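Local coordinates for protein inosine-uridine nucleoside N-ribohydrolase (Xanthomonas oryzae pv. oryzae, PDB 4KL0) that binds calcium and probably belongs to the nucleoside hydrolases that split N-glycosidic bonds, although its own substrate and role as a bacterial effector remain unsettled, at residues A14-R17 with E18-L21; L120-A123 with P124-H128; R222-T225 with K226-Y230; H247-G250 with E251-D255. All coordinates share one frame; numbering follows the deposited sequence.

Interaction 1 (A14-R17 with E18-L21); sequences AVLR and ELRL
Leu-16 and Arg-20, one turn apart on the amphipathic alpha-helix 10-20, make the main side-chain contact here. The isobutyl group of Leu-16 lies against one face of the Arg-20 guanidinium: CD2 sits 4.0 Å above the plane of that group, over its centre, while CG of Leu-16 comes 4.0 Å from Arg-20 NE. Arginine suits the place because its flat cation offers an apolar-tolerant face to a leucine and still keeps its N-H groups, which point outward in the plane, for polar partners. The Arg-20 chain runs extended from CG to NE (chi2 155°, chi3 166°), which carries the guanidinium over the leucine, within range of a salt bridge to Asp-55. That bond and the leucine beneath would together limit how the group can turn.

On the buried side, Leu-16 CD1 and Leu-19 CD2 lie 4.4 Å apart, a loose touch between two branched side chains that both continue into the core. Leu-16 and Leu-19 rest on Leu-368 and Leu-364 of helix 358-372, and Val-15 joins them on Ala-367, so these residues form the apolar stripe by which the N-terminal helix is laid on the C-terminal one. Glu-18 stands at the border of that stripe, its chain extended to a salt bridge with Lys-360.

Main-chain bonds hold this spacing. Arg-20 N donates to Leu-16 O at 3.0 Å, whereas the next i to i+4 bond, from Leu-21 N to Arg-17 O, is weak at 3.4 Å and bent to 128° at the hydrogen.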
loop_
_atom_site.group_PDB
_atom_site.type_symbol
_atom_site.label_atom_id
_atom_site.label_comp_id
_atom_site.label_asym_id
_atom_site.label_seq_id
_atom_site.Cartn_x
_atom_site.Cartn_y
_atom_site.Cartn_z
ATOM N N ALA A 14 6.677 23.604 1.387
ATOM C CA ALA A 14 5.496 24.167 2.063
ATOM C C ALA A 14 4.420 23.171 2.464
ATOM O O ALA A 14 3.752 23.307 3.503
ATOM C CB ALA A 14 4.861 25.277 1.200
ATOM N N VAL A 15 4.207 22.149 1.639
ATOM C CA VAL A 15 3.161 21.222 1.994
ATOM C C VAL A 15 3.617 20.331 3.162
ATOM O O VAL A 15 2.822 19.944 3.974
ATOM C CB VAL A 15 2.653 20.364 0.803
ATOM C CG1 VAL A 15 3.609 19.292 0.489
ATOM C CG2 VAL A 15 1.334 19.735 1.144
ATOM N N LEU A 16 4.921 20.090 3.253
ATOM C CA LEU A 16 5.443 19.263 4.322
ATOM C C LEU A 16 5.478 20.065 5.634
ATOM O O LEU A 16 5.146 19.539 6.700
ATOM C CB LEU A 16 6.810 18.691 3.949
ATOM C CG LEU A 16 7.437 17.878 5.066
ATOM C CD1 LEU A 16 6.614 16.615 5.365
ATOM C CD2 LEU A 16 8.864 17.509 4.604
ATOM N N ARG A 17 5.814 21.344 5.553
ATOM C CA ARG A 17 5.664 22.224 6.724
ATOM C C ARG A 17 4.225 22.227 7.252
ATOM O O ARG A 17 3.962 22.136 8.473
ATOM C CB ARG A 17 6.050 23.645 6.315
ATOM C CG ARG A 17 6.114 24.661 7.438
ATOM C CD ARG A 17 6.716 25.952 6.879
ATOM N NE ARG A 17 8.070 25.733 6.371
ATOM C CZ ARG A 17 8.449 25.887 5.097
ATOM N NH1 ARG A 17 7.583 26.317 4.165
ATOM N NH2 ARG A 17 9.702 25.618 4.750
ATOM N N GLU A 18 3.272 22.328 6.338
ATOM C CA GLU A 18 1.867 22.306 6.704
ATOM C C GLU A 18 1.433 20.999 7.365
ATOM O O GLU A 18 0.687 20.982 8.352
ATOM C CB GLU A 18 0.990 22.611 5.474
ATOM C CG GLU A 18 -0.509 22.563 5.794
ATOM C CD GLU A 18 -1.418 22.664 4.549
ATOM O OE1 GLU A 18 -0.893 22.719 3.392
ATOM O OE2 GLU A 18 -2.666 22.704 4.749
ATOM N N LEU A 19 1.868 19.867 6.817
ATOM C CA LEU A 19 1.522 18.609 7.455
ATOM C C LEU A 19 2.112 18.566 8.868
ATOM O O LEU A 19 1.485 18.049 9.806
ATOM C CB LEU A 19 2.065 17.431 6.647
ATOM C CG LEU A 19 1.956 16.082 7.351
ATOM C CD1 LEU A 19 0.510 15.646 7.664
ATOM C CD2 LEU A 19 2.660 15.023 6.538
ATOM N N ARG A 20 3.311 19.118 9.009
ATOM C CA ARG A 20 4.016 19.036 10.282
ATOM C C ARG A 20 3.301 19.791 11.417
ATOM O O ARG A 20 3.552 19.528 12.589
ATOM C CB ARG A 20 5.477 19.489 10.139
ATOM C CG ARG A 20 6.415 18.318 9.686
ATOM C CD ARG A 20 7.629 18.799 8.987
ATOM N NE ARG A 20 8.625 17.735 8.875
ATOM C CZ ARG A 20 9.875 17.975 8.501
ATOM N NH1 ARG A 20 10.239 19.219 8.186
ATOM N NH2 ARG A 20 10.757 16.988 8.443
ATOM N N LEU A 21 2.395 20.708 11.093
ATOM C CA LEU A 21 1.611 21.353 12.148
ATOM C C LEU A 21 0.654 20.387 12.848
ATOM O O LEU A 21 0.124 20.705 13.939
ATOM C CB LEU A 21 0.801 22.529 11.586
ATOM C CG LEU A 21 1.650 23.634 10.971
ATOM C CD1 LEU A 21 0.760 24.535 10.098
ATOM C CD2 LEU A 21 2.374 24.421 12.075
#

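Interaction 2 (L120-A123 with P124-H128); sequences LRAA and PDAVH
The chain runs extended through Ala-122 and Ala-123 and then folds into a single 3-10 turn over residues 124-126. Ala-126 N closes the turn by donating to Ala-123 O at 2.8 Å. The bond is fairly straight at the hydrogen, 155°, but the donor stands above the carbonyl plane, 52° out of it, as is usual for tight i to i+3 winding. Val-127 N follows with a weak bond to Pro-124 O.

Proline fits the first position of the turn, since its ring fixes phi near the helical value and its nitrogen has no hydrogen to offer. Pro-124 CD comes 3.5 Å from Ala-123 CB, a tight approach set by the bond between the two residues. The methyl groups of Ala-122 and Ala-126 then meet across the turn, CB to CB, at 4.0 Å. Asp-125 projects from the outer side of the turn.

Neighbouring bonds tie both ends down: the backbone of Ala-122 is bonded to Gln-78 of helix 70-86, and that of His-128 to Val-94 and Arg-96 of the edge strand 93-96. This is a proline-initiated 3-10 turn in the surface loop between helices 104-110 and 133-141, bonded to helix 70-86 at one end and to the edge strand at the other.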
loop_
_atom_site.group_PDB
_atom_site.type_symbol
_atom_site.label_atom_id
_atom_site.label_comp_id
_atom_site.label_asym_id
_atom_site.label_seq_id
_atom_site.Cartn_x
_atom_site.Cartn_y
_atom_site.Cartn_z
ATOM N N LEU A 120 17.779 -6.307 -4.308
ATOM C CA LEU A 120 17.491 -5.572 -3.092
ATOM C C LEU A 120 17.190 -6.496 -1.910
ATOM O O LEU A 120 17.043 -6.029 -0.784
ATOM C CB LEU A 120 16.369 -4.539 -3.304
ATOM C CG LEU A 120 16.745 -3.277 -4.095
ATOM C CD1 LEU A 120 15.671 -2.205 -3.934
ATOM C CD2 LEU A 120 18.050 -2.744 -3.604
ATOM N N ARG A 121 17.111 -7.807 -2.137
ATOM C CA ARG A 121 16.702 -8.706 -1.070
ATOM C C ARG A 121 17.723 -8.781 0.068
ATOM O O ARG A 121 18.936 -8.917 -0.181
ATOM C CB ARG A 121 16.497 -10.110 -1.604
ATOM C CG ARG A 121 15.227 -10.245 -2.464
ATOM C CD ARG A 121 15.160 -11.631 -3.061
ATOM N NE ARG A 121 16.135 -11.775 -4.131
ATOM C CZ ARG A 121 16.191 -12.807 -4.973
ATOM N NH1 ARG A 121 15.313 -13.835 -4.884
ATOM N NH2 ARG A 121 17.127 -12.790 -5.927
ATOM N N ALA A 122 17.241 -8.704 1.304
ATOM C CA ALA A 122 18.087 -8.993 2.468
ATOM C C ALA A 122 18.294 -10.510 2.459
ATOM O O ALA A 122 17.640 -11.234 1.683
ATOM C CB ALA A 122 17.414 -8.574 3.734
ATOM N N ALA A 123 19.198 -11.011 3.296
ATOM C CA ALA A 123 19.359 -12.469 3.457
ATOM C C ALA A 123 18.094 -13.143 4.045
ATOM O O ALA A 123 17.346 -12.500 4.810
ATOM C CB ALA A 123 20.569 -12.761 4.346
ATOM N N PRO A 124 17.860 -14.442 3.706
ATOM C CA PRO A 124 16.674 -15.207 4.113
ATOM C C PRO A 124 16.498 -15.217 5.610
ATOM O O PRO A 124 15.383 -15.069 6.125
ATOM C CB PRO A 124 16.986 -16.623 3.616
ATOM C CG PRO A 124 17.807 -16.410 2.413
ATOM C CD PRO A 124 18.689 -15.223 2.766
ATOM N N ASP A 125 17.607 -15.324 6.330
ATOM C CA ASP A 125 17.524 -15.361 7.786
ATOM C C ASP A 125 17.291 -13.967 8.423
ATOM O O ASP A 125 17.145 -13.852 9.649
ATOM C CB ASP A 125 18.735 -16.129 8.389
ATOM C CG ASP A 125 18.703 -17.676 8.072
ATOM O OD1 ASP A 125 17.634 -18.337 8.289
ATOM O OD2 ASP A 125 19.754 -18.222 7.589
ATOM N N ALA A 126 17.191 -12.907 7.602
ATOM C CA ALA A 126 16.808 -11.590 8.140
ATOM C C ALA A 126 15.294 -11.392 8.327
ATOM O O ALA A 126 14.884 -10.415 8.955
ATOM C CB ALA A 126 17.376 -10.452 7.286
ATOM N N VAL A 127 14.481 -12.304 7.789
ATOM C CA VAL A 127 13.029 -12.227 7.930
ATOM C C VAL A 127 12.484 -13.446 8.705
ATOM O O VAL A 127 13.137 -14.514 8.771
ATOM C CB VAL A 127 12.374 -12.060 6.543
ATOM C CG1 VAL A 127 13.026 -10.850 5.817
ATOM C CG2 VAL A 127 12.564 -13.276 5.748
ATOM N N HIS A 128 11.301 -13.282 9.286
ATOM C CA HIS A 128 10.742 -14.253 10.236
ATOM C C HIS A 128 9.685 -15.121 9.520
ATOM O O HIS A 128 9.126 -14.704 8.515
ATOM C CB HIS A 128 10.184 -13.505 11.436
ATOM C CG HIS A 128 11.219 -12.727 12.186
ATOM N ND1 HIS A 128 12.058 -13.309 13.117
ATOM C CD2 HIS A 128 11.552 -11.412 12.150
ATOM C CE1 HIS A 128 12.861 -12.385 13.621
ATOM N NE2 HIS A 128 12.582 -11.226 13.048
#

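Interaction 3 (R222-T225 with K226-Y230); sequences RILT and KEAAY
Thr-225 and Glu-227 turn their polar ends to the same water at the start of helix 226-231. Thr-225 OG1 lies between its own backbone N and carbonyl carbon (chi1 68°), which directs the hydroxyl to the helix side. Glu-227 bends back at chi2 (86°) and brings OE1 to 3.1 Å from Thr-225 OG1. The two side chains slant across one another, and the water bridges them: it stands 2.8 Å from Thr-225 OG1 and donates to Glu-227 OE1 at 2.8 Å. Thr-225 OG1 also has a weak hydrogen bond with Val-350 O of the adjoining strand.

The apolar contact comes from Leu-224. Its CG is set 3.8 Å from the Ala-228 methyl CB, with CD2 alongside at 3.9 Å. Alanine leaves room for the branched leucine where strand and helix meet, and Val-350 touches both residues. Main chain adds the bond from Ala-228 N to Thr-225 O at 3.0 Å, bent to 138° at the hydrogen. Farther along, the Tyr-230 ring turns one face to Lys-226 O, which lies 3.4 Å above its plane, over the centre.

The side chain of Leu-224 lies about 7 Å from that of Asp-318, a calcium ligand. Thr-225 occupies the N-cap position, and strand 221-224 passes through it directly into a helix at the C-terminal end of a strand in the parallel part of the central sheet, the strand-to-helix junction expected of a Rossmann-like fold.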
loop_
_atom_site.group_PDB
_atom_site.type_symbol
_atom_site.label_atom_id
_atom_site.label_comp_id
_atom_site.label_asym_id
_atom_site.label_seq_id
_atom_site.Cartn_x
_atom_site.Cartn_y
_atom_site.Cartn_z
ATOM N N ARG A 222 -11.881 1.623 7.154
ATOM C CA ARG A 222 -11.861 2.682 6.177
ATOM C C ARG A 222 -11.324 2.064 4.884
ATOM O O ARG A 222 -10.245 1.475 4.916
ATOM C CB ARG A 222 -10.946 3.826 6.600
ATOM C CG ARG A 222 -10.934 4.991 5.614
ATOM C CD ARG A 222 -10.146 6.175 6.201
ATOM N NE ARG A 222 -10.957 6.719 7.278
ATOM C CZ ARG A 222 -10.576 7.725 8.051
ATOM N NH1 ARG A 222 -9.392 8.305 7.842
ATOM N NH2 ARG A 222 -11.388 8.158 9.000
ATOM N N ILE A 223 -12.112 2.122 3.819
ATOM C CA ILE A 223 -11.810 1.347 2.595
ATOM C C ILE A 223 -11.544 2.344 1.486
ATOM O O ILE A 223 -12.411 3.172 1.101
ATOM C CB ILE A 223 -12.950 0.444 2.140
ATOM C CG1 ILE A 223 -13.503 -0.517 3.214
ATOM C CG2 ILE A 223 -12.480 -0.381 0.906
ATOM C CD1 ILE A 223 -12.553 -1.509 3.690
ATOM N N LEU A 224 -10.331 2.313 0.965
ATOM C CA LEU A 224 -9.964 3.238 -0.099
ATOM C C LEU A 224 -9.997 2.448 -1.395
ATOM O O LEU A 224 -9.486 1.328 -1.443
ATOM C CB LEU A 224 -8.522 3.736 0.087
ATOM C CG LEU A 224 -8.101 4.851 -0.891
ATOM C CD1 LEU A 224 -7.431 5.975 -0.165
ATOM C CD2 LEU A 224 -7.167 4.313 -2.086
ATOM N N THR A 225 -10.569 3.007 -2.439
ATOM C CA THR A 225 -10.841 2.222 -3.643
ATOM C C THR A 225 -9.996 2.765 -4.803
ATOM O O THR A 225 -9.375 3.859 -4.754
ATOM C CB THR A 225 -12.314 2.348 -4.022
ATOM O OG1 THR A 225 -12.563 3.691 -4.443
ATOM C CG2 THR A 225 -13.166 2.051 -2.839
ATOM N N LYS A 226 -9.928 2.024 -5.887
ATOM C CA LYS A 226 -9.060 2.440 -6.984
ATOM C C LYS A 226 -9.441 3.830 -7.567
ATOM O O LYS A 226 -8.576 4.546 -8.043
ATOM C CB LYS A 226 -9.053 1.350 -8.086
ATOM C CG LYS A 226 -10.436 1.128 -8.693
ATOM C CD LYS A 226 -10.493 -0.137 -9.537
ATOM C CE LYS A 226 -11.863 -0.239 -10.252
ATOM N NZ LYS A 226 -11.733 -1.089 -11.488
ATOM N N GLU A 227 -10.735 4.200 -7.501
ATOM C CA GLU A 227 -11.171 5.519 -7.993
ATOM C C GLU A 227 -10.542 6.711 -7.264
ATOM O O GLU A 227 -10.339 7.804 -7.858
ATOM C CB GLU A 227 -12.709 5.588 -7.979
ATOM C CG GLU A 227 -13.315 4.654 -9.042
ATOM C CD GLU A 227 -13.496 3.221 -8.548
ATOM O OE1 GLU A 227 -13.348 2.965 -7.307
ATOM O OE2 GLU A 227 -13.799 2.344 -9.404
ATOM N N ALA A 228 -10.212 6.505 -5.990
ATOM C CA ALA A 228 -9.535 7.521 -5.182
ATOM C C ALA A 228 -8.151 7.762 -5.766
ATOM O O ALA A 228 -7.691 8.895 -5.857
ATOM C CB ALA A 228 -9.434 7.056 -3.737
ATOM N N ALA A 229 -7.461 6.691 -6.177
ATOM C CA ALA A 229 -6.133 6.894 -6.768
ATOM C C ALA A 229 -6.129 7.590 -8.129
ATOM O O ALA A 229 -5.204 8.372 -8.440
ATOM C CB ALA A 229 -5.350 5.568 -6.865
ATOM N N TYR A 230 -7.140 7.301 -8.967
ATOM C CA TYR A 230 -7.188 7.893 -10.301
ATOM C C TYR A 230 -7.140 9.409 -10.166
ATOM O O TYR A 230 -6.448 10.120 -10.914
ATOM C CB TYR A 230 -8.484 7.479 -11.039
ATOM C CG TYR A 230 -8.658 5.990 -11.262
ATOM C CD1 TYR A 230 -7.591 5.125 -11.239
ATOM C CD2 TYR A 230 -9.920 5.445 -11.522
ATOM C CE1 TYR A 230 -7.768 3.738 -11.467
ATOM C CE2 TYR A 230 -10.106 4.075 -11.727
ATOM C CZ TYR A 230 -9.034 3.233 -11.703
ATOM O OH TYR A 230 -9.248 1.889 -11.945
HETATM O O HOH W 1 -15.121 4.103 -5.499
#

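Interaction 4 (H247-G250 with E251-D255)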
loop_
_atom_site.group_PDB
_atom_site.type_symbol
_atom_site.label_atom_id
_atom_site.label_comp_id
_atom_site.label_asym_id
_atom_site.label_seq_id
_atom_site.Cartn_x
_atom_site.Cartn_y
_atom_site.Cartn_z
ATOM N N HIS A 247 19.541 7.297 -4.975
ATOM C CA HIS A 247 19.176 6.421 -3.855
ATOM C C HIS A 247 18.723 5.088 -4.445
ATOM O O HIS A 247 17.917 5.086 -5.379
ATOM C CB HIS A 247 18.039 7.014 -3.008
ATOM C CG HIS A 247 17.844 6.323 -1.693
ATOM N ND1 HIS A 247 17.448 4.999 -1.595
ATOM C CD2 HIS A 247 17.964 6.778 -0.421
ATOM C CE1 HIS A 247 17.357 4.670 -0.314
ATOM N NE2 HIS A 247 17.644 5.743 0.414
ATOM N N PRO A 248 19.232 3.950 -3.913
ATOM C CA PRO A 248 18.854 2.666 -4.550
ATOM C C PRO A 248 17.341 2.405 -4.528
ATOM O O PRO A 248 16.847 1.728 -5.422
ATOM C CB PRO A 248 19.560 1.599 -3.693
ATOM C CG PRO A 248 19.922 2.318 -2.394
ATOM C CD PRO A 248 20.213 3.749 -2.828
ATOM N N VAL A 249 16.633 2.920 -3.521
ATOM C CA VAL A 249 15.206 2.625 -3.474
ATOM C C VAL A 249 14.492 3.497 -4.468
ATOM O O VAL A 249 13.557 3.079 -5.144
ATOM C CB VAL A 249 14.652 2.808 -2.049
ATOM C CG1 VAL A 249 13.130 2.694 -2.055
ATOM C CG2 VAL A 249 15.305 1.755 -1.113
ATOM N N GLY A 250 14.973 4.742 -4.615
ATOM C CA GLY A 250 14.443 5.598 -5.672
ATOM C C GLY A 250 14.676 5.078 -7.098
ATOM O O GLY A 250 13.767 5.137 -7.927
ATOM N N GLU A 251 15.886 4.571 -7.383
ATOM C CA GLU A 251 16.179 4.023 -8.697
ATOM C C GLU A 251 15.354 2.740 -8.904
ATOM O O GLU A 251 14.836 2.507 -9.989
ATOM C CB GLU A 251 17.674 3.678 -8.843
ATOM C CG GLU A 251 18.585 4.934 -8.798
ATOM C CD GLU A 251 20.062 4.579 -8.864
ATOM O OE1 GLU A 251 20.406 3.428 -8.481
ATOM O OE2 GLU A 251 20.880 5.444 -9.327
ATOM N N TYR A 252 15.265 1.897 -7.887
ATOM C CA TYR A 252 14.355 0.733 -8.007
ATOM C C TYR A 252 12.938 1.160 -8.410
ATOM O O TYR A 252 12.343 0.565 -9.336
ATOM C CB TYR A 252 14.323 -0.085 -6.710
ATOM C CG TYR A 252 13.124 -1.013 -6.534
ATOM C CD1 TYR A 252 12.002 -0.580 -5.809
ATOM C CD2 TYR A 252 13.071 -2.247 -7.159
ATOM C CE1 TYR A 252 10.893 -1.391 -5.655
ATOM C CE2 TYR A 252 11.968 -3.075 -7.004
ATOM C CZ TYR A 252 10.873 -2.630 -6.274
ATOM O OH TYR A 252 9.764 -3.445 -6.139
ATOM N N LEU A 253 12.378 2.165 -7.726
ATOM C CA LEU A 253 10.984 2.528 -8.009
ATOM C C LEU A 253 10.856 3.055 -9.426
ATOM O O LEU A 253 9.941 2.695 -10.158
ATOM C CB LEU A 253 10.455 3.595 -7.052
ATOM C CG LEU A 253 10.209 3.007 -5.652
ATOM C CD1 LEU A 253 9.973 4.151 -4.656
ATOM C CD2 LEU A 253 9.001 2.014 -5.709
ATOM N N ARG A 254 11.762 3.958 -9.836
ATOM C CA ARG A 254 11.641 4.462 -11.184
ATOM C C ARG A 254 11.804 3.330 -12.211
ATOM O O ARG A 254 11.037 3.253 -13.159
ATOM C CB ARG A 254 12.675 5.590 -11.380
ATOM C CG ARG A 254 12.623 6.221 -12.808
ATOM C CD ARG A 254 13.499 5.501 -13.863
ATOM N NE ARG A 254 14.789 5.016 -13.356
ATOM C CZ ARG A 254 15.865 5.776 -13.196
ATOM N NH1 ARG A 254 15.795 7.058 -13.503
ATOM N NH2 ARG A 254 16.995 5.263 -12.701
ATOM N N ASP A 255 12.776 2.446 -11.991
ATOM C CA ASP A 255 13.031 1.368 -12.950
ATOM C C ASP A 255 11.847 0.389 -12.999
ATOM O O ASP A 255 11.415 -0.002 -14.097
ATOM C CB ASP A 255 14.316 0.614 -12.642
ATOM C CG ASP A 255 15.567 1.461 -12.886
ATOM O OD1 ASP A 255 15.443 2.566 -13.475
ATOM O OD2 ASP A 255 16.648 0.985 -12.470
#
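Val-249 and Leu-253 make the close-packed side of this turn, their branches meeting where Val-249 CG1 and Leu-253 CD1 lie 4.3 Å apart. Beneath them Leu-253 N donates to Val-249 O at 3.0 Å, and Leu-253 CG comes 3.4 Å from the same oxygen. Both side chains are buried: Val-249 rests on Thr-47 and Leu-253 on Val-43 and Val-44, all of helix 41-54, where branched aliphatic groups fill the interface between helices. Tyr-252 belongs to this side too. With CG anti to the backbone N (chi1 161°), its ring is carried away from the first turn, Val-249 O remaining near the ring plane at an edge, and its OH bonds to Asn-37.

The turn opens helix 248-269, with His-247 as its N-cap. His-247 ND1 accepts from Val-249 N at 2.9 Å, the donor almost exactly in the imidazole plane, which implies that ND1 probably carries no proton. Pro-248 suits the first helical position because no acceptor is needed for its nitrogen.

The other side is looser and more polar. Glu-251, extended beyond CG, touches the first turn mainly with its methylene CG, 3.5 Å from His-247 O, an oxygen that also takes the Glu-251 N-H at 2.9 Å. Farther along, Arg-254 bends at chi2 and chi3 to form a salt bridge with Asp-255, while its NH1 reaches a second carboxylate, that of Glu-240.

Overall arrangement
Along the chain the four contacts follow one another without overlap, from the N-terminal helix in interaction 1 to the start of helix 248-269 in interaction 4. Interaction 3 alone includes a strand of the central sheet; its centre and that of interaction 2 lie about 32 Å apart, on opposite sides of the chain's centre. Interactions 2 and 4 meet directly, Leu-120 CD1 packing 3.7 Å from Tyr-252 CB. Helix 41-54 links interactions 1 and 4, whose centres are about 25 Å apart, since side chains of both rest on it. Interactions 3 and 4 each approach residues of the calcium site, whereas interactions 1 and 2 belong to the outer parts of the fold.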